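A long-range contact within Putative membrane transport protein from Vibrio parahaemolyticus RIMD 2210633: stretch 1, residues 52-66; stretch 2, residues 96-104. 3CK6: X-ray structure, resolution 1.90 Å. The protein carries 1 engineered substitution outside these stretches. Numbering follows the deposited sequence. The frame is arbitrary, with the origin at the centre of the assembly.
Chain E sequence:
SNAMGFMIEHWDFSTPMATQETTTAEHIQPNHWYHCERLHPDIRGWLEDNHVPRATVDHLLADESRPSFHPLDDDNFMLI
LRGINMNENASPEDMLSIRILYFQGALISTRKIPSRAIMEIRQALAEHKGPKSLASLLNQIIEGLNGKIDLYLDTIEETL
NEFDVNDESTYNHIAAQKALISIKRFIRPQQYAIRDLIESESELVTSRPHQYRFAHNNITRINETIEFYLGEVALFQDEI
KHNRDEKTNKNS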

ATOM      1  N   VAL E  52       2.839 -11.871  37.382  1.00 29.79           N
ATOM      2  CA  VAL E  52       2.519 -11.501  36.005  1.00 29.13           C
ATOM      3  C   VAL E  52       1.065 -11.022  36.037  1.00 29.49           C
ATOM      4  O   VAL E  52       0.213 -11.716  36.591  1.00 29.46           O
ATOM      5  CB  VAL E  52       2.661 -12.686  35.008  1.00 28.83           C
ATOM      6  CG1 VAL E  52       2.359 -12.222  33.569  1.00 27.29           C
ATOM      7  CG2 VAL E  52       4.069 -13.300  35.112  1.00 28.29           C
ATOM      8  N   PRO E  53       0.778  -9.830  35.479  1.00 29.87           N
ATOM      9  CA  PRO E  53      -0.607  -9.352  35.526  1.00 30.49           C
ATOM     10  C   PRO E  53      -1.591 -10.286  34.822  1.00 30.90           C
ATOM     11  O   PRO E  53      -1.265 -10.900  33.799  1.00 29.99           O
ATOM     12  CB  PRO E  53      -0.533  -7.979  34.834  1.00 30.84           C
ATOM     13  CG  PRO E  53       0.910  -7.557  35.029  1.00 29.94           C
ATOM     14  CD  PRO E  53       1.663  -8.849  34.823  1.00 29.82           C
ATOM     15  N   ARG E  54      -2.779 -10.371  35.414  1.00 31.31           N
ATOM     16  CA  ARG E  54      -3.882 -11.216  34.973  1.00 32.24           C
ATOM     17  C   ARG E  54      -4.176 -11.173  33.474  1.00 31.51           C
ATOM     18  O   ARG E  54      -4.324 -12.223  32.855  1.00 30.67           O
ATOM     19  CB  ARG E  54      -5.144 -10.845  35.757  1.00 32.99           C
ATOM     20  CG  ARG E  54      -6.437 -11.467  35.266  1.00 36.89           C
ATOM     21  CD  ARG E  54      -6.657 -12.832  35.897  1.00 43.37           C
ATOM     22  NE  ARG E  54      -8.004 -12.966  36.453  1.00 46.81           N
ATOM     23  CZ  ARG E  54      -8.306 -12.797  37.742  1.00 49.26           C
ATOM     24  NH1 ARG E  54      -9.562 -12.941  38.151  1.00 49.53           N
ATOM     25  NH2 ARG E  54      -7.354 -12.488  38.624  1.00 50.03           N
ATOM     26  N   ALA E  55      -4.275  -9.969  32.912  1.00 31.23           N
ATOM     27  CA  ALA E  55      -4.634  -9.801  31.501  1.00 31.18           C
ATOM     28  C   ALA E  55      -3.527 -10.263  30.545  1.00 30.89           C
ATOM     29  O   ALA E  55      -3.809 -10.755  29.438  1.00 31.02           O
ATOM     30  CB  ALA E  55      -5.029  -8.364  31.218  1.00 31.43           C
ATOM     31  N   THR E  56      -2.285 -10.114  30.992  1.00 30.24           N
ATOM     32  CA  THR E  56      -1.096 -10.605  30.283  1.00 30.45           C
ATOM     33  C   THR E  56      -1.095 -12.123  30.290  1.00 29.88           C
ATOM     34  O   THR E  56      -0.873 -12.748  29.247  1.00 29.60           O
ATOM     35  CB  THR E  56       0.198 -10.063  30.904  1.00 30.42           C
ATOM     36  OG1 THR E  56       0.156  -8.630  30.908  1.00 33.68           O
ATOM     37  CG2 THR E  56       1.429 -10.533  30.151  1.00 29.97           C
ATOM     38  N   VAL E  57      -1.390 -12.712  31.448  1.00 30.30           N
ATOM     39  CA  VAL E  57      -1.587 -14.157  31.531  1.00 30.82           C
ATOM     40  C   VAL E  57      -2.733 -14.611  30.588  1.00 30.99           C
ATOM     41  O   VAL E  57      -2.557 -15.560  29.814  1.00 31.11           O
ATOM     42  CB  VAL E  57      -1.835 -14.630  32.994  1.00 31.23           C
ATOM     43  CG1 VAL E  57      -2.128 -16.115  33.026  1.00 30.03           C
ATOM     44  CG2 VAL E  57      -0.609 -14.325  33.873  1.00 31.29           C
ATOM     45  N   ASP E  58      -3.886 -13.931  30.656  1.00 31.20           N
ATOM     46  CA  ASP E  58      -5.032 -14.222  29.760  1.00 31.55           C
ATOM     47  C   ASP E  58      -4.583 -14.210  28.301  1.00 31.13           C
ATOM     48  O   ASP E  58      -4.938 -15.107  27.521  1.00 30.90           O
ATOM     49  CB  ASP E  58      -6.142 -13.171  29.904  1.00 31.49           C
ATOM     50  CG  ASP E  58      -6.889 -13.239  31.237  1.00 34.06           C
ATOM     51  OD1 ASP E  58      -6.717 -14.196  32.036  1.00 36.51           O
ATOM     52  OD2 ASP E  58      -7.686 -12.303  31.481  1.00 37.87           O
ATOM     53  N   HIS E  59      -3.813 -13.188  27.911  1.00 30.70           N
ATOM     54  CA  HIS E  59      -3.382 -13.117  26.516  1.00 30.96           C
ATOM     55  C   HIS E  59      -2.419 -14.242  26.179  1.00 31.05           C
ATOM     56  O   HIS E  59      -2.544 -14.880  25.117  1.00 30.25           O
ATOM     57  CB  HIS E  59      -2.800 -11.754  26.124  1.00 31.46           C
ATOM     58  CG  HIS E  59      -2.916 -11.453  24.653  1.00 31.64           C
ATOM     59  ND1 HIS E  59      -1.817 -11.271  23.837  1.00 35.26           N
ATOM     60  CD2 HIS E  59      -4.000 -11.307  23.857  1.00 30.95           C
ATOM     61  CE1 HIS E  59      -2.221 -11.018  22.603  1.00 32.59           C
ATOM     62  NE2 HIS E  59      -3.541 -11.027  22.591  1.00 33.68           N
ATOM     63  N   LEU E  60      -1.488 -14.508  27.102  1.00 30.62           N
ATOM     64  CA  LEU E  60      -0.479 -15.567  26.929  1.00 30.94           C
ATOM     65  C   LEU E  60      -1.086 -16.960  26.760  1.00 31.13           C
ATOM     66  O   LEU E  60      -0.588 -17.765  25.977  1.00 31.12           O
ATOM     67  CB  LEU E  60       0.496 -15.589  28.110  1.00 30.54           C
ATOM     68  CG  LEU E  60       1.782 -16.413  27.933  1.00 31.39           C
ATOM     69  CD1 LEU E  60       2.792 -15.693  27.041  1.00 31.19           C
ATOM     70  CD2 LEU E  60       2.404 -16.771  29.279  1.00 31.67           C
ATOM     71  N   LEU E  61      -2.136 -17.238  27.524  1.00 31.06           N
ATOM     72  CA  LEU E  61      -2.729 -18.556  27.579  1.00 32.51           C
ATOM     73  C   LEU E  61      -4.009 -18.669  26.734  1.00 32.33           C
ATOM     74  O   LEU E  61      -4.719 -19.667  26.828  1.00 33.41           O
ATOM     75  CB  LEU E  61      -3.028 -18.943  29.043  1.00 31.86           C
ATOM     76  CG  LEU E  61      -1.877 -18.918  30.068  1.00 32.33           C
ATOM     77  CD1 LEU E  61      -2.389 -19.364  31.418  1.00 32.45           C
ATOM     78  CD2 LEU E  61      -0.690 -19.773  29.624  1.00 31.94           C
ATOM     79  N   ALA E  62      -4.320 -17.645  25.938  1.00 32.39           N
ATOM     80  CA  ALA E  62      -5.594 -17.588  25.208  1.00 33.32           C
ATOM     81  C   ALA E  62      -5.705 -18.748  24.218  1.00 33.76           C
ATOM     82  O   ALA E  62      -4.691 -19.272  23.761  1.00 33.20           O
ATOM     83  CB  ALA E  62      -5.716 -16.250  24.471  1.00 33.05           C
ATOM     84  N   ASP E  63      -6.927 -19.149  23.880  1.00 35.23           N
ATOM     85  CA  ASP E  63      -7.121 -20.151  22.831  1.00 36.13           C
ATOM     86  C   ASP E  63      -6.516 -19.690  21.499  1.00 35.55           C
ATOM     87  O   ASP E  63      -5.710 -20.414  20.890  1.00 36.85           O
ATOM     88  CB  ASP E  63      -8.608 -20.483  22.660  1.00 37.21           C
ATOM     89  CG  ASP E  63      -8.842 -21.664  21.719  1.00 41.84           C
ATOM     90  OD1 ASP E  63      -7.881 -22.441  21.479  1.00 46.41           O
ATOM     91  OD2 ASP E  63      -9.990 -21.825  21.215  1.00 47.35           O
ATOM     92  N   GLU E  64      -6.886 -18.488  21.058  1.00 33.93           N
ATOM     93  CA  GLU E  64      -6.469 -17.979  19.749  1.00 32.90           C
ATOM     94  C   GLU E  64      -5.293 -17.029  19.916  1.00 31.27           C
ATOM     95  O   GLU E  64      -5.122 -16.428  20.985  1.00 30.60           O
ATOM     96  CB  GLU E  64      -7.617 -17.235  19.064  1.00 33.51           C
ATOM     97  CG  GLU E  64      -9.002 -17.961  19.043  1.00 37.67           C
ATOM     98  CD  GLU E  64      -9.265 -18.780  17.779  1.00 43.04           C
ATOM     99  OE1 GLU E  64     -10.464 -19.038  17.473  1.00 47.33           O
ATOM    100  OE2 GLU E  64      -8.295 -19.170  17.085  1.00 45.58           O
ATOM    101  N   SER E  65      -4.486 -16.896  18.862  1.00 29.29           N
ATOM    102  CA  SER E  65      -3.335 -15.991  18.885  1.00 27.71           C
ATOM    103  C   SER E  65      -2.872 -15.692  17.460  1.00 26.54           C
ATOM    104  O   SER E  65      -3.215 -16.424  16.511  1.00 24.89           O
ATOM    105  CB  SER E  65      -2.180 -16.612  19.684  1.00 27.90           C
ATOM    106  OG  SER E  65      -1.784 -17.836  19.060  1.00 29.94           O
ATOM    107  N   ARG E  66      -2.117 -14.605  17.317  1.00 24.81           N
ATOM    108  CA  ARG E  66      -1.357 -14.321  16.106  1.00 25.21           C
ATOM    109  C   ARG E  66       0.097 -13.951  16.486  1.00 25.17           C
ATOM    110  O   ARG E  66       0.347 -13.404  17.569  1.00 25.35           O
ATOM    111  CB  ARG E  66      -2.010 -13.206  15.301  1.00 25.32           C
ATOM    112  CG  ARG E  66      -1.871 -11.836  15.996  1.00 26.22           C
ATOM    113  CD  ARG E  66      -2.540 -10.743  15.186  1.00 28.36           C
ATOM    114  NE  ARG E  66      -1.760 -10.258  14.040  1.00 29.63           N
ATOM    115  CZ  ARG E  66      -0.842  -9.289  14.088  1.00 29.15           C
ATOM    116  NH1 ARG E  66      -0.522  -8.694  15.239  1.00 29.38           N
ATOM    117  NH2 ARG E  66      -0.237  -8.904  12.969  1.00 26.52           N
ATOM    118  N   LEU E  96       2.209 -24.423  14.971  1.00 31.36           N
ATOM    119  CA  LEU E  96       2.181 -24.298  16.429  1.00 32.52           C
ATOM    120  C   LEU E  96       2.498 -22.890  16.897  1.00 31.96           C
ATOM    121  O   LEU E  96       3.375 -22.222  16.337  1.00 33.22           O
ATOM    122  CB  LEU E  96       3.175 -25.271  17.073  1.00 32.65           C
ATOM    123  CG  LEU E  96       4.612 -25.384  16.523  1.00 34.62           C
ATOM    124  CD1 LEU E  96       5.566 -24.283  17.001  1.00 37.16           C
ATOM    125  CD2 LEU E  96       5.191 -26.778  16.826  1.00 35.46           C
ATOM    126  N   SER E  97       1.818 -22.462  17.957  1.00 31.05           N
ATOM    127  CA  SER E  97       2.107 -21.172  18.577  1.00 29.75           C
ATOM    128  C   SER E  97       3.039 -21.340  19.788  1.00 29.35           C
ATOM    129  O   SER E  97       2.759 -22.138  20.696  1.00 29.08           O
ATOM    130  CB  SER E  97       0.814 -20.486  18.996  1.00 29.37           C
ATOM    131  OG  SER E  97       1.132 -19.231  19.562  1.00 29.71           O
ATOM    132  N   ILE E  98       4.140 -20.588  19.771  1.00 28.32           N
ATOM    133  CA  ILE E  98       5.091 -20.528  20.877  1.00 28.63           C
ATOM    134  C   ILE E  98       4.949 -19.119  21.484  1.00 27.87           C
ATOM    135  O   ILE E  98       5.117 -18.108  20.790  1.00 26.75           O
ATOM    136  CB  ILE E  98       6.545 -20.750  20.401  1.00 29.01           C
ATOM    137  CG1 ILE E  98       6.768 -22.142  19.788  1.00 31.60           C
ATOM    138  CG2 ILE E  98       7.569 -20.433  21.565  1.00 29.63           C
ATOM    139  CD1 ILE E  98       6.375 -23.302  20.684  1.00 36.90           C
ATOM    140  N   ARG E  99       4.578 -19.055  22.754  1.00 27.65           N
ATOM    141  CA  ARG E  99       4.303 -17.771  23.359  1.00 27.38           C
ATOM    142  C   ARG E  99       5.302 -17.512  24.476  1.00 27.18           C
ATOM    143  O   ARG E  99       5.443 -18.283  25.424  1.00 26.90           O
ATOM    144  CB  ARG E  99       2.875 -17.678  23.812  1.00 28.11           C
ATOM    145  CG  ARG E  99       1.926 -18.187  22.703  1.00 27.29           C
ATOM    146  CD  ARG E  99       0.573 -17.919  23.067  1.00 29.72           C
ATOM    147  NE  ARG E  99      -0.345 -18.606  22.170  1.00 29.39           N
ATOM    148  CZ  ARG E  99      -1.602 -18.868  22.484  1.00 27.73           C
ATOM    149  NH1 ARG E  99      -2.064 -18.549  23.691  1.00 27.20           N
ATOM    150  NH2 ARG E  99      -2.378 -19.508  21.609  1.00 27.42           N
ATOM    151  N   ILE E 100       6.000 -16.410  24.321  1.00 26.85           N
ATOM    152  CA  ILE E 100       7.165 -16.147  25.118  1.00 27.68           C
ATOM    153  C   ILE E 100       6.982 -14.841  25.883  1.00 28.15           C
ATOM    154  O   ILE E 100       6.627 -13.810  25.297  1.00 27.55           O
ATOM    155  CB  ILE E 100       8.432 -16.015  24.210  1.00 27.82           C
ATOM    156  CG1 ILE E 100       8.695 -17.305  23.429  1.00 29.00           C
ATOM    157  CG2 ILE E 100       9.661 -15.511  25.034  1.00 27.32           C
ATOM    158  CD1 ILE E 100       9.860 -17.161  22.490  1.00 29.69           C
ATOM    159  N   LEU E 101       7.267 -14.898  27.179  1.00 28.38           N
ATOM    160  CA  LEU E 101       7.269 -13.733  28.045  1.00 29.57           C
ATOM    161  C   LEU E 101       8.696 -13.451  28.451  1.00 29.31           C
ATOM    162  O   LEU E 101       9.397 -14.356  28.892  1.00 30.16           O
ATOM    163  CB  LEU E 101       6.440 -14.056  29.306  1.00 30.01           C
ATOM    164  CG  LEU E 101       5.732 -13.000  30.153  1.00 33.21           C
ATOM    165  CD1 LEU E 101       4.692 -12.236  29.347  1.00 33.93           C
ATOM    166  CD2 LEU E 101       5.056 -13.671  31.363  1.00 31.52           C
ATOM    167  N   TYR E 102       9.151 -12.206  28.298  1.00 29.19           N
ATOM    168  CA  TYR E 102      10.386 -11.764  28.978  1.00 28.31           C
ATOM    169  C   TYR E 102       9.924 -10.891  30.141  1.00 28.66           C
ATOM    170  O   TYR E 102       9.304  -9.860  29.938  1.00 27.89           O
ATOM    171  CB  TYR E 102      11.312 -11.006  28.025  1.00 28.48           C
ATOM    172  CG  TYR E 102      12.629 -10.483  28.625  1.00 29.39           C
ATOM    173  CD1 TYR E 102      13.544 -11.352  29.233  1.00 30.31           C
ATOM    174  CD2 TYR E 102      12.975  -9.146  28.524  1.00 28.68           C
ATOM    175  CE1 TYR E 102      14.752 -10.886  29.776  1.00 27.60           C
ATOM    176  CE2 TYR E 102      14.217  -8.656  29.051  1.00 27.85           C
ATOM    177  CZ  TYR E 102      15.089  -9.547  29.668  1.00 27.78           C
ATOM    178  OH  TYR E 102      16.287  -9.121  30.192  1.00 29.80           O
ATOM    179  N   PHE E 103      10.175 -11.365  31.358  1.00 28.22           N
ATOM    180  CA  PHE E 103       9.514 -10.861  32.545  1.00 28.46           C
ATOM    181  C   PHE E 103      10.500 -10.900  33.709  1.00 27.89           C
ATOM    182  O   PHE E 103      11.105 -11.932  33.993  1.00 26.81           O
ATOM    183  CB  PHE E 103       8.229 -11.648  32.850  1.00 28.52           C
ATOM    184  CG  PHE E 103       7.439 -11.118  34.038  1.00 29.66           C
ATOM    185  CD1 PHE E 103       6.567 -10.028  33.896  1.00 30.19           C
ATOM    186  CD2 PHE E 103       7.582 -11.695  35.300  1.00 30.21           C
ATOM    187  CE1 PHE E 103       5.845  -9.529  34.984  1.00 31.61           C
ATOM    188  CE2 PHE E 103       6.855 -11.214  36.393  1.00 31.45           C
ATOM    189  CZ  PHE E 103       5.982 -10.125  36.233  1.00 30.56           C
ATOM    190  N   GLN E 104      10.680  -9.745  34.345  1.00 28.10           N
ATOM    191  CA  GLN E 104      11.696  -9.549  35.401  1.00 28.34           C
ATOM    192  C   GLN E 104      13.028 -10.225  35.062  1.00 28.31           C
ATOM    193  O   GLN E 104      13.664 -10.813  35.937  1.00 28.86           O
ATOM    194  CB  GLN E 104      11.201 -10.048  36.764  1.00 27.77           C
ATOM    195  CG  GLN E 104       9.971  -9.342  37.320  1.00 29.54           C
ATOM    196  CD  GLN E 104       9.336 -10.072  38.519  1.00 29.92           C
ATOM    197  OE1 GLN E 104       8.428  -9.546  39.147  1.00 31.22           O
ATOM    198  NE2 GLN E 104       9.817 -11.279  38.833  1.00 32.96           N
TER

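Strand 96-103 runs nearly antiparallel to helix 54-60, at 157°, so its successive residues meet the first stretch from its C-terminal end backward. S97 comes first: its CB points toward the other stretch, and its OG lies 3.3 Å from S65 OG. The same S97 OG accepts a hydrogen bond from R99 NE (3.1 Å), which helps hold the guanidinium in place.

R99 dominates the contact. Its side chain, extended beyond an m chi1, reaches the backbone carbonyls of L60, the last residue assigned to helix 54-60, and of A62 in the loop that follows. R99 NH1 donates to L60 O at 2.8 Å and to A62 O at 2.7 Å, both with N-H...acceptor angles of 160°, and R99 NH2 adds a weak bond to A62 O at 3.2 Å. Both acceptors lie near the guanidinium plane, as such donors require, whereas S65 CB covers one face. Closer to the backbone, L60 CD1 packs against R99 CB at 3.8 Å.

Beyond I100, which points away, the contact becomes apolar. L101 packs against two residues on one side, its CD1 3.8 Å from T56 CG2 and its CD2 3.8 Å from V52 CG1. At F103, V52 CG2 sits over the ring face, 3.8 Å from the centroid of the F103 ring and 13° off its normal, a CH-pi contact. P53 CD approaches F103 CE1 at 4.2 Å.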